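Local coordinates for tRNA nucleotidyl transferase-related protein (Thermotoga maritima, PDB 3H38) that probably adds CCA nucleotides to tRNA 3' ends as a class II nucleotidyltransferase, using CTP, ATP and magnesium, and forms the C-terminal part of a longer protein, at residues A[9-12]-A[13-17]; A[198-201]-A[202-206]; A[210-213]-A[214-218]. All blocks are in the same frame, centred on the assembly; numbering follows the deposited sequence.

Contact 1. Residues A[9-12]-A[13-17]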
ATOM      1  N   LYS A   9      14.165 -31.837  -3.172  1.00 35.38           N
ATOM      2  CA  LYS A   9      13.430 -32.175  -4.360  1.00 25.41           C
ATOM      3  C   LYS A   9      12.532 -31.049  -4.756  1.00 34.00           C
ATOM      4  O   LYS A   9      12.545 -30.642  -5.887  1.00 44.77           O
ATOM      5  CB  LYS A   9      12.613 -33.413  -4.138  1.00 24.22           C
ATOM      6  CG  LYS A   9      13.355 -34.671  -4.247  1.00 33.94           C
ATOM      7  CD  LYS A   9      12.480 -35.818  -3.875  1.00 50.13           C
ATOM      8  CE  LYS A   9      12.284 -35.895  -2.386  1.00 67.82           C
ATOM      9  NZ  LYS A   9      12.386 -37.255  -1.805  1.00 68.84           N
ATOM     10  N   LEU A  10      11.817 -30.494  -3.802  1.00 34.11           N
ATOM     11  CA  LEU A  10      10.914 -29.406  -4.029  1.00 30.82           C
ATOM     12  C   LEU A  10      11.626 -28.198  -4.606  1.00 33.28           C
ATOM     13  O   LEU A  10      11.109 -27.566  -5.460  1.00 39.27           O
ATOM     14  CB  LEU A  10      10.239 -29.069  -2.720  1.00 34.38           C
ATOM     15  CG  LEU A  10       8.878 -28.412  -2.588  1.00 41.55           C
ATOM     16  CD1 LEU A  10       8.881 -27.187  -1.810  1.00 48.80           C
ATOM     17  CD2 LEU A  10       8.157 -28.244  -3.868  1.00 28.32           C
ATOM     18  N   LEU A  11      12.825 -27.904  -4.159  1.00 26.93           N
ATOM     19  CA  LEU A  11      13.580 -26.766  -4.677  1.00 29.11           C
ATOM     20  C   LEU A  11      13.956 -26.984  -6.133  1.00 44.44           C
ATOM     21  O   LEU A  11      13.802 -26.081  -6.962  1.00 41.55           O
ATOM     22  CB  LEU A  11      14.859 -26.541  -3.866  1.00 41.14           C
ATOM     23  CG  LEU A  11      14.821 -25.864  -2.491  1.00 38.71           C
ATOM     24  CD1 LEU A  11      16.088 -26.194  -1.739  1.00 25.48           C
ATOM     25  CD2 LEU A  11      14.643 -24.339  -2.581  1.00 35.76           C
ATOM     26  N   VAL A  12      14.472 -28.177  -6.448  1.00 45.26           N
ATOM     27  CA  VAL A  12      14.915 -28.438  -7.813  1.00 44.91           C
ATOM     28  C   VAL A  12      13.703 -28.433  -8.740  1.00 45.85           C
ATOM     29  O   VAL A  12      13.779 -27.966  -9.879  1.00 44.76           O
ATOM     30  CB  VAL A  12      15.782 -29.741  -7.957  1.00 51.17           C
ATOM     31  CG1 VAL A  12      16.496 -30.049  -6.654  1.00 49.78           C
ATOM     32  CG2 VAL A  12      14.940 -30.914  -8.386  1.00 53.08           C
ATOM     33  N   GLU A  13      12.577 -28.920  -8.234  1.00 49.41           N
ATOM     34  CA  GLU A  13      11.343 -28.857  -8.999  1.00 46.64           C
ATOM     35  C   GLU A  13      10.924 -27.400  -9.252  1.00 52.99           C
ATOM     36  O   GLU A  13      10.774 -26.984 -10.395  1.00 57.63           O
ATOM     37  CB  GLU A  13      10.215 -29.631  -8.318  1.00 37.18           C
ATOM     38  CG  GLU A  13       9.058 -29.851  -9.277  1.00 49.87           C
ATOM     39  CD  GLU A  13       7.676 -29.894  -8.618  1.00 61.59           C
ATOM     40  OE1 GLU A  13       7.534 -30.502  -7.531  1.00 72.56           O
ATOM     41  OE2 GLU A  13       6.725 -29.330  -9.214  1.00 55.99           O
ATOM     42  N   ARG A  14      10.744 -26.607  -8.220  1.00 45.91           N
ATOM     43  CA  ARG A  14      10.177 -25.294  -8.385  1.00 50.93           C
ATOM     44  C   ARG A  14      11.081 -24.142  -8.744  1.00 46.81           C
ATOM     45  O   ARG A  14      10.629 -23.191  -9.291  1.00 49.05           O
ATOM     46  CB  ARG A  14       9.406 -24.959  -7.140  1.00 54.26           C
ATOM     47  CG  ARG A  14       8.549 -26.072  -6.681  1.00 59.29           C
ATOM     48  CD  ARG A  14       7.269 -25.527  -6.213  1.00 83.98           C
ATOM     49  NE  ARG A  14       6.157 -26.406  -6.510  1.00 99.14           N
ATOM     50  CZ  ARG A  14       5.287 -26.816  -5.608  1.00105.44           C
ATOM     51  NH1 ARG A  14       5.400 -26.422  -4.354  1.00109.51           N
ATOM     52  NH2 ARG A  14       4.305 -27.617  -5.954  1.00103.83           N
ATOM     53  N   VAL A  15      12.347 -24.210  -8.435  1.00 45.17           N
ATOM     54  CA  VAL A  15      13.224 -23.047  -8.608  1.00 50.85           C
ATOM     55  C   VAL A  15      14.034 -23.094  -9.913  1.00 55.49           C
ATOM     56  O   VAL A  15      14.537 -24.152 -10.316  1.00 48.68           O
ATOM     57  CB  VAL A  15      14.154 -22.848  -7.362  1.00 47.56           C
ATOM     58  CG1 VAL A  15      14.774 -21.429  -7.324  1.00 40.33           C
ATOM     59  CG2 VAL A  15      13.370 -23.125  -6.069  1.00 39.94           C
ATOM     60  N   ASP A  16      14.138 -21.946 -10.582  1.00 58.97           N
ATOM     61  CA  ASP A  16      14.972 -21.840 -11.775  1.00 58.95           C
ATOM     62  C   ASP A  16      16.364 -22.370 -11.448  1.00 45.85           C
ATOM     63  O   ASP A  16      16.935 -22.032 -10.418  1.00 47.91           O
ATOM     64  CB  ASP A  16      15.059 -20.386 -12.253  1.00 70.59           C
ATOM     65  CG  ASP A  16      15.778 -20.245 -13.597  1.00 80.94           C
ATOM     66  OD1 ASP A  16      15.516 -21.063 -14.508  1.00 85.29           O
ATOM     67  OD2 ASP A  16      16.594 -19.306 -13.752  1.00 80.92           O
ATOM     68  N   PRO A  17      16.901 -23.220 -12.315  1.00 48.19           N
ATOM     69  CA  PRO A  17      18.212 -23.832 -12.111  1.00 53.08           C
ATOM     70  C   PRO A  17      19.358 -22.813 -12.079  1.00 56.60           C
ATOM     71  O   PRO A  17      20.273 -22.974 -11.277  1.00 57.70           O
ATOM     72  CB  PRO A  17      18.348 -24.746 -13.331  1.00 53.48           C
ATOM     73  CG  PRO A  17      17.430 -24.101 -14.359  1.00 51.47           C
ATOM     74  CD  PRO A  17      16.258 -23.729 -13.537  1.00 52.73           C
TER
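Leu10 and Arg14, one helical turn apart, make the closest side-chain meeting of this contact. The Leu10 methyl CD2 lies over one face of the Arg14 guanidinium and comes within 3.3 Å of its NH1. The aliphatic part of the arginine shares in this packing, since Arg14 CG is 3.6 Å from Leu10 CD2. Leu10 reaches the arginine because its CG stands opposite the backbone N (chi1 -154°), while the Arg14 chain, bent at chi2 and chi3, sets the flat face of the guanidinium under the methyl. The hydrogen bond from Arg14 NH1 to Leu47 O on helix 42-49 limits how far the guanidinium can turn away.

On the inner side, Leu11 and Val15 run side by side in the same direction, with Leu11 CD2 3.9 Å from Val15 CG2. Both rest on Leu47, and Val15 also touches Phe23 of helix 17-32, so two other helices contribute apolar neighbours to this face. Val15 CG2 is pressed against the backbone as well, 3.1 Å from Leu11 O.

The outer side is looser. Glu13 touches the preceding turn mainly through CB, 3.5 Å from Lys9 O, and the exposed Lys9 side chain leads away from the later residues. What holds this side is backbone: Glu13 N bonds to Lys9 O at 2.9 Å. The helical series continues with Arg14 N to Leu10 O and ends with Val15 N to Leu11 O, 2.8 Å long with an N-H...O angle of 154°, although Val15 itself has already left helical phi/psi. This is the end of helix 8-14, joined by a short link to helix 17-32, whose N-cap is Asp16, and packed against helix 42-49 of the nucleotidyltransferase head.

Contact 2. Residues A[198-201]-A[202-206]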
ATOM      1  N   ARG A 198      -7.272 -13.813  19.815  1.00 31.18           N
ATOM      2  CA  ARG A 198      -7.410 -13.234  21.095  1.00 35.69           C
ATOM      3  C   ARG A 198      -6.310 -12.283  21.450  1.00 35.34           C
ATOM      4  O   ARG A 198      -6.554 -11.255  21.991  1.00 47.12           O
ATOM      5  CB  ARG A 198      -7.534 -14.303  22.136  1.00 44.16           C
ATOM      6  CG  ARG A 198      -7.383 -13.799  23.492  1.00 51.39           C
ATOM      7  CD  ARG A 198      -8.170 -14.564  24.486  1.00 70.77           C
ATOM      8  NE  ARG A 198      -8.836 -13.654  25.404  1.00 93.37           N
ATOM      9  CZ  ARG A 198      -9.548 -14.022  26.460  1.00107.02           C
ATOM     10  NH1 ARG A 198     -10.121 -13.108  27.225  1.00106.62           N
ATOM     11  NH2 ARG A 198      -9.681 -15.304  26.756  1.00114.40           N
ATOM     12  N   LEU A 199      -5.081 -12.654  21.169  1.00 49.26           N
ATOM     13  CA  LEU A 199      -3.941 -11.771  21.419  1.00 42.59           C
ATOM     14  C   LEU A 199      -4.073 -10.430  20.674  1.00 38.15           C
ATOM     15  O   LEU A 199      -3.778  -9.359  21.212  1.00 36.32           O
ATOM     16  CB  LEU A 199      -2.644 -12.482  21.028  1.00 36.41           C
ATOM     17  CG  LEU A 199      -1.809 -13.223  22.091  1.00 37.20           C
ATOM     18  CD1 LEU A 199      -2.517 -13.346  23.426  1.00 30.18           C
ATOM     19  CD2 LEU A 199      -1.340 -14.595  21.599  1.00 26.12           C
ATOM     20  N   LEU A 200      -4.523 -10.513  19.431  1.00 36.11           N
ATOM     21  CA  LEU A 200      -4.738  -9.353  18.573  1.00 30.09           C
ATOM     22  C   LEU A 200      -5.754  -8.400  19.210  1.00 39.64           C
ATOM     23  O   LEU A 200      -5.515  -7.190  19.302  1.00 38.73           O
ATOM     24  CB  LEU A 200      -5.205  -9.839  17.181  1.00 30.70           C
ATOM     25  CG  LEU A 200      -5.242  -8.872  15.982  1.00 39.03           C
ATOM     26  CD1 LEU A 200      -4.828  -9.514  14.664  1.00 34.51           C
ATOM     27  CD2 LEU A 200      -6.616  -8.228  15.835  1.00 26.70           C
ATOM     28  N   LYS A 201      -6.870  -8.960  19.674  1.00 41.98           N
ATOM     29  CA  LYS A 201      -7.965  -8.181  20.249  1.00 41.18           C
ATOM     30  C   LYS A 201      -7.554  -7.456  21.518  1.00 40.81           C
ATOM     31  O   LYS A 201      -7.975  -6.314  21.763  1.00 39.57           O
ATOM     32  CB  LYS A 201      -9.157  -9.081  20.585  1.00 42.99           C
ATOM     33  CG  LYS A 201      -9.867  -9.694  19.392  1.00 52.09           C
ATOM     34  CD  LYS A 201     -11.269 -10.146  19.794  1.00 47.57           C
ATOM     35  CE  LYS A 201     -11.917 -11.056  18.759  1.00 45.61           C
ATOM     36  NZ  LYS A 201     -13.351 -11.280  19.107  1.00 57.68           N
ATOM     37  N   GLN A 202      -6.772  -8.141  22.346  1.00 35.16           N
ATOM     38  CA  GLN A 202      -6.292  -7.554  23.604  1.00 43.96           C
ATOM     39  C   GLN A 202      -5.485  -6.310  23.290  1.00 35.55           C
ATOM     40  O   GLN A 202      -5.760  -5.223  23.810  1.00 35.98           O
ATOM     41  CB  GLN A 202      -5.435  -8.555  24.397  1.00 44.38           C
ATOM     42  CG  GLN A 202      -6.205  -9.762  24.913  1.00 55.63           C
ATOM     43  CD  GLN A 202      -5.349 -10.722  25.750  1.00 65.64           C
ATOM     44  OE1 GLN A 202      -5.880 -11.577  26.458  1.00 74.81           O
ATOM     45  NE2 GLN A 202      -4.029 -10.584  25.670  1.00 58.28           N
ATOM     46  N   ALA A 203      -4.505  -6.487  22.405  1.00 34.56           N
ATOM     47  CA  ALA A 203      -3.601  -5.416  21.993  1.00 31.64           C
ATOM     48  C   ALA A 203      -4.396  -4.239  21.452  1.00 26.37           C
ATOM     49  O   ALA A 203      -4.133  -3.100  21.793  1.00 27.92           O
ATOM     50  CB  ALA A 203      -2.625  -5.927  20.929  1.00 19.17           C
ATOM     51  N   VAL A 204      -5.380  -4.526  20.607  1.00 35.04           N
ATOM     52  CA  VAL A 204      -6.199  -3.464  20.032  1.00 33.65           C
ATOM     53  C   VAL A 204      -6.921  -2.721  21.129  1.00 33.12           C
ATOM     54  O   VAL A 204      -6.814  -1.506  21.233  1.00 43.88           O
ATOM     55  CB  VAL A 204      -7.198  -3.985  18.989  1.00 29.93           C
ATOM     56  CG1 VAL A 204      -8.298  -2.924  18.682  1.00 23.34           C
ATOM     57  CG2 VAL A 204      -6.453  -4.400  17.730  1.00 27.62           C
ATOM     58  N   GLU A 205      -7.627  -3.451  21.975  1.00 32.51           N
ATOM     59  CA  GLU A 205      -8.424  -2.775  22.989  1.00 26.68           C
ATOM     60  C   GLU A 205      -7.658  -2.332  24.241  1.00 41.50           C
ATOM     61  O   GLU A 205      -8.268  -1.800  25.167  1.00 43.92           O
ATOM     62  CB  GLU A 205      -9.637  -3.617  23.374  1.00 40.00           C
ATOM     63  CG  GLU A 205      -9.373  -4.779  24.314  1.00 55.34           C
ATOM     64  CD  GLU A 205     -10.682  -5.416  24.781  1.00 71.13           C
ATOM     65  OE1 GLU A 205     -11.303  -6.166  23.993  1.00 65.81           O
ATOM     66  OE2 GLU A 205     -11.098  -5.156  25.934  1.00 81.99           O
ATOM     67  N   GLU A 206      -6.341  -2.533  24.290  1.00 43.64           N
ATOM     68  CA  GLU A 206      -5.563  -1.977  25.405  1.00 38.20           C
ATOM     69  C   GLU A 206      -4.668  -0.794  25.028  1.00 37.83           C
ATOM     70  O   GLU A 206      -3.836  -0.380  25.833  1.00 43.24           O
ATOM     71  CB  GLU A 206      -4.719  -3.045  26.105  1.00 37.31           C
ATOM     72  CG  GLU A 206      -5.492  -4.102  26.871  1.00 44.51           C
ATOM     73  CD  GLU A 206      -4.607  -5.295  27.265  1.00 56.66           C
ATOM     74  OE1 GLU A 206      -5.159  -6.368  27.601  1.00 63.99           O
ATOM     75  OE2 GLU A 206      -3.358  -5.167  27.233  1.00 54.79           O
TER
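Gln202 extends back along helix 194-205 between Arg198 and Leu199, in the final turns of an alpha-helix that belongs to the family's probable RNA-binding region. Its CG is anti to the carbonyl carbon (chi1 -66°) and the chain beyond is straight, which carries the amide toward the preceding turn. There the two ends of the amide part company: OE1 faces the arginine, 3.8 Å from Arg198 NE, while NE2 lies 3.9 Å from Leu199 CD1. The guanidinium and amide planes stand 64° apart, and OE1 approaches the arginine obliquely. At this spacing and tilt no hydrogen bond is made, and any attraction between the arginine and the amide oxygen is probably a weak electrostatic one.

The inward face is built differently. Leu200 CD2 and Val204 CG2 are 4.3 Å apart, a slack pairing of methyls that other helices also cover: Leu200 meets Phe171 and Ala181, Val204 meets Ile178 and Val242, and Ala203 touches both Phe171 and Ile178. Helix 177-187, which carries nucleotide-binding arginines, is thereby packed against this one.

Four consecutive i to i+4 backbone bonds fix the spacing of these side chains; Ala203 N to Leu199 O, 3.2 Å long, is nearly straight at the hydrogen (171°). At the C-terminal end, the extended chain of the exposed Glu205 brings its carboxylate no closer to the preceding turn than its CG, which sits 3.3 Å from Lys201 O.

Contact 3. Residues A[210-213]-A[214-218]; sequences ERTT and GPRLR
Thr213 and Leu217 meet at the start of helix 214-225, where Thr213 occupies the N-cap position after a short break from helix 208-211. The hydrogen bonds here gather on one backbone acceptor. Thr213 O receives Leu217 N at 3.4 Å, nearly straight (172°) but weak through its length, and a second weak bond from Arg216 N, bent to 130°. The Thr212 hydroxyl gives it a third weak bond, also long. Three loose donors thus share the carbonyl that opens the first turn.

Van der Waals contacts of the leucine methyls follow from the same turn. Leu217 CD1 lies 3.3 Å from the hydroxyl oxygen Thr212 OG1, and Leu217 CD2 leans toward the carbonyl Thr213 O at 3.6 Å. Methyl meets methyl more distantly, Thr212 CG2 being 4.1 Å from Leu217 CD1. Thr212 and Leu217 both point CB toward the other segment, and around this pair Pro175 touches Thr212 while Thr176 touches Leu217.

Electrostatics enter through Arg216, whose NH1 forms a salt bridge with Asp174 OD1. Asp174 binds ATP and CTP in other structures of this protein, so Arg216 is a second-shell residue that could steady that carboxylate. The arginine chain turns at chi3 (55°) to reach it. Nearer the cap, Thr213 OG1, set between the backbone N and the carbonyl carbon, presses on the aliphatic part of the arginine, 3.0 Å from Arg216 CG.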
ATOM      1  N   GLU A 210      -2.229   3.106  19.360  1.00 38.52           N
ATOM      2  CA  GLU A 210      -1.863   4.469  19.732  1.00 39.33           C
ATOM      3  C   GLU A 210      -0.459   4.547  20.275  1.00 44.23           C
ATOM      4  O   GLU A 210       0.201   5.578  20.134  1.00 45.19           O
ATOM      5  CB  GLU A 210      -2.799   5.050  20.785  1.00 28.91           C
ATOM      6  CG  GLU A 210      -3.595   4.020  21.493  1.00 50.49           C
ATOM      7  CD  GLU A 210      -4.739   3.564  20.635  1.00 53.53           C
ATOM      8  OE1 GLU A 210      -5.183   2.402  20.747  1.00 50.92           O
ATOM      9  OE2 GLU A 210      -5.174   4.394  19.828  1.00 54.46           O
ATOM     10  N   ARG A 211      -0.023   3.486  20.944  1.00 39.88           N
ATOM     11  CA  ARG A 211       1.309   3.498  21.533  1.00 39.24           C
ATOM     12  C   ARG A 211       2.380   3.382  20.463  1.00 36.52           C
ATOM     13  O   ARG A 211       3.502   3.756  20.705  1.00 34.52           O
ATOM     14  CB  ARG A 211       1.483   2.398  22.574  1.00 37.33           C
ATOM     15  CG  ARG A 211       1.034   2.819  23.977  1.00 37.46           C
ATOM     16  CD  ARG A 211       0.661   1.607  24.830  1.00 43.43           C
ATOM     17  NE  ARG A 211       1.653   1.154  25.828  1.00 52.47           N
ATOM     18  CZ  ARG A 211       2.910   1.590  25.975  1.00 58.33           C
ATOM     19  NH1 ARG A 211       3.665   1.073  26.942  1.00 50.84           N
ATOM     20  NH2 ARG A 211       3.433   2.521  25.174  1.00 60.03           N
ATOM     21  N   THR A 212       2.034   2.874  19.278  1.00 40.35           N
ATOM     22  CA  THR A 212       3.009   2.841  18.189  1.00 31.87           C
ATOM     23  C   THR A 212       3.031   4.154  17.400  1.00 37.21           C
ATOM     24  O   THR A 212       2.118   4.946  17.505  1.00 39.70           O
ATOM     25  CB  THR A 212       2.954   1.514  17.309  1.00 45.15           C
ATOM     26  OG1 THR A 212       2.967   1.818  15.906  1.00 41.81           O
ATOM     27  CG2 THR A 212       1.754   0.686  17.628  1.00 28.50           C
ATOM     28  N   THR A 213       4.108   4.409  16.661  1.00 40.38           N
ATOM     29  CA  THR A 213       4.253   5.685  15.970  1.00 36.40           C
ATOM     30  C   THR A 213       3.443   5.686  14.683  1.00 43.16           C
ATOM     31  O   THR A 213       3.251   4.641  14.056  1.00 37.03           O
ATOM     32  CB  THR A 213       5.739   6.019  15.654  1.00 47.41           C
ATOM     33  OG1 THR A 213       6.252   5.145  14.632  1.00 34.74           O
ATOM     34  CG2 THR A 213       6.587   5.896  16.902  1.00 47.18           C
ATOM     35  N   GLY A 214       2.969   6.868  14.306  1.00 43.64           N
ATOM     36  CA  GLY A 214       2.230   7.054  13.074  1.00 41.13           C
ATOM     37  C   GLY A 214       2.853   6.478  11.814  1.00 44.98           C
ATOM     38  O   GLY A 214       2.226   5.671  11.112  1.00 42.96           O
ATOM     39  N   PRO A 215       4.086   6.900  11.503  1.00 45.43           N
ATOM     40  CA  PRO A 215       4.772   6.499  10.263  1.00 41.86           C
ATOM     41  C   PRO A 215       4.887   4.985  10.078  1.00 40.01           C
ATOM     42  O   PRO A 215       4.844   4.496   8.941  1.00 36.46           O
ATOM     43  CB  PRO A 215       6.170   7.113  10.428  1.00 47.24           C
ATOM     44  CG  PRO A 215       5.950   8.307  11.306  1.00 41.53           C
ATOM     45  CD  PRO A 215       4.834   7.930  12.247  1.00 38.53           C
ATOM     46  N   ARG A 216       5.045   4.250  11.173  1.00 33.03           N
ATOM     47  CA  ARG A 216       5.200   2.813  11.063  1.00 38.91           C
ATOM     48  C   ARG A 216       3.848   2.250  10.650  1.00 40.40           C
ATOM     49  O   ARG A 216       3.731   1.466   9.718  1.00 46.81           O
ATOM     50  CB  ARG A 216       5.711   2.224  12.385  1.00 38.49           C
ATOM     51  CG  ARG A 216       7.045   2.853  12.884  1.00 27.66           C
ATOM     52  CD  ARG A 216       7.703   1.995  14.002  1.00 30.24           C
ATOM     53  NE  ARG A 216       7.878   0.622  13.525  1.00 44.29           N
ATOM     54  CZ  ARG A 216       7.450  -0.472  14.146  1.00 46.45           C
ATOM     55  NH1 ARG A 216       7.664  -1.659  13.574  1.00 51.04           N
ATOM     56  NH2 ARG A 216       6.833  -0.395  15.329  1.00 34.57           N
ATOM     57  N   LEU A 217       2.817   2.706  11.338  1.00 41.78           N
ATOM     58  CA  LEU A 217       1.451   2.323  11.066  1.00 31.54           C
ATOM     59  C   LEU A 217       1.042   2.705   9.629  1.00 37.59           C
ATOM     60  O   LEU A 217       0.413   1.914   8.914  1.00 26.56           O
ATOM     61  CB  LEU A 217       0.552   3.029  12.076  1.00 28.56           C
ATOM     62  CG  LEU A 217      -0.081   2.365  13.307  1.00 24.26           C
ATOM     63  CD1 LEU A 217       0.568   1.085  13.705  1.00 23.73           C
ATOM     64  CD2 LEU A 217      -0.139   3.357  14.469  1.00 28.80           C
ATOM     65  N   ARG A 218       1.406   3.912   9.197  1.00 32.31           N
ATOM     66  CA  ARG A 218       0.979   4.372   7.887  1.00 31.90           C
ATOM     67  C   ARG A 218       1.546   3.413   6.865  1.00 40.58           C
ATOM     68  O   ARG A 218       0.876   2.996   5.904  1.00 47.60           O
ATOM     69  CB  ARG A 218       1.460   5.805   7.623  1.00 35.23           C
ATOM     70  CG  ARG A 218       1.450   6.212   6.165  1.00 31.71           C
ATOM     71  CD  ARG A 218       1.579   7.716   5.949  1.00 29.15           C
ATOM     72  NE  ARG A 218       1.677   7.990   4.520  1.00 37.10           N
ATOM     73  CZ  ARG A 218       1.788   9.203   3.981  1.00 34.99           C
ATOM     74  NH1 ARG A 218       1.869   9.343   2.672  1.00 36.92           N
ATOM     75  NH2 ARG A 218       1.828  10.272   4.743  1.00 28.70           N
TER

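From the N terminus, the three contacts follow in series, and none nests within or crosses another. Each spans directly consecutive residues, so each closes no more than a turn or a cap. Contact 1 ends helix 8-14 and ties it to helices 17-32 and 42-49 in the nucleotidyltransferase head. Its centre is about 40 Å from the centres of the other two. Contacts 2 and 3 share the probable RNA-binding region, their centres about 16 Å apart. Helix 194-205 and helix 208-211 follow each other in the chain, and there the two contacts meet by packing, without a bond, Val204 O lying 4.3 Å from Glu210 OE1.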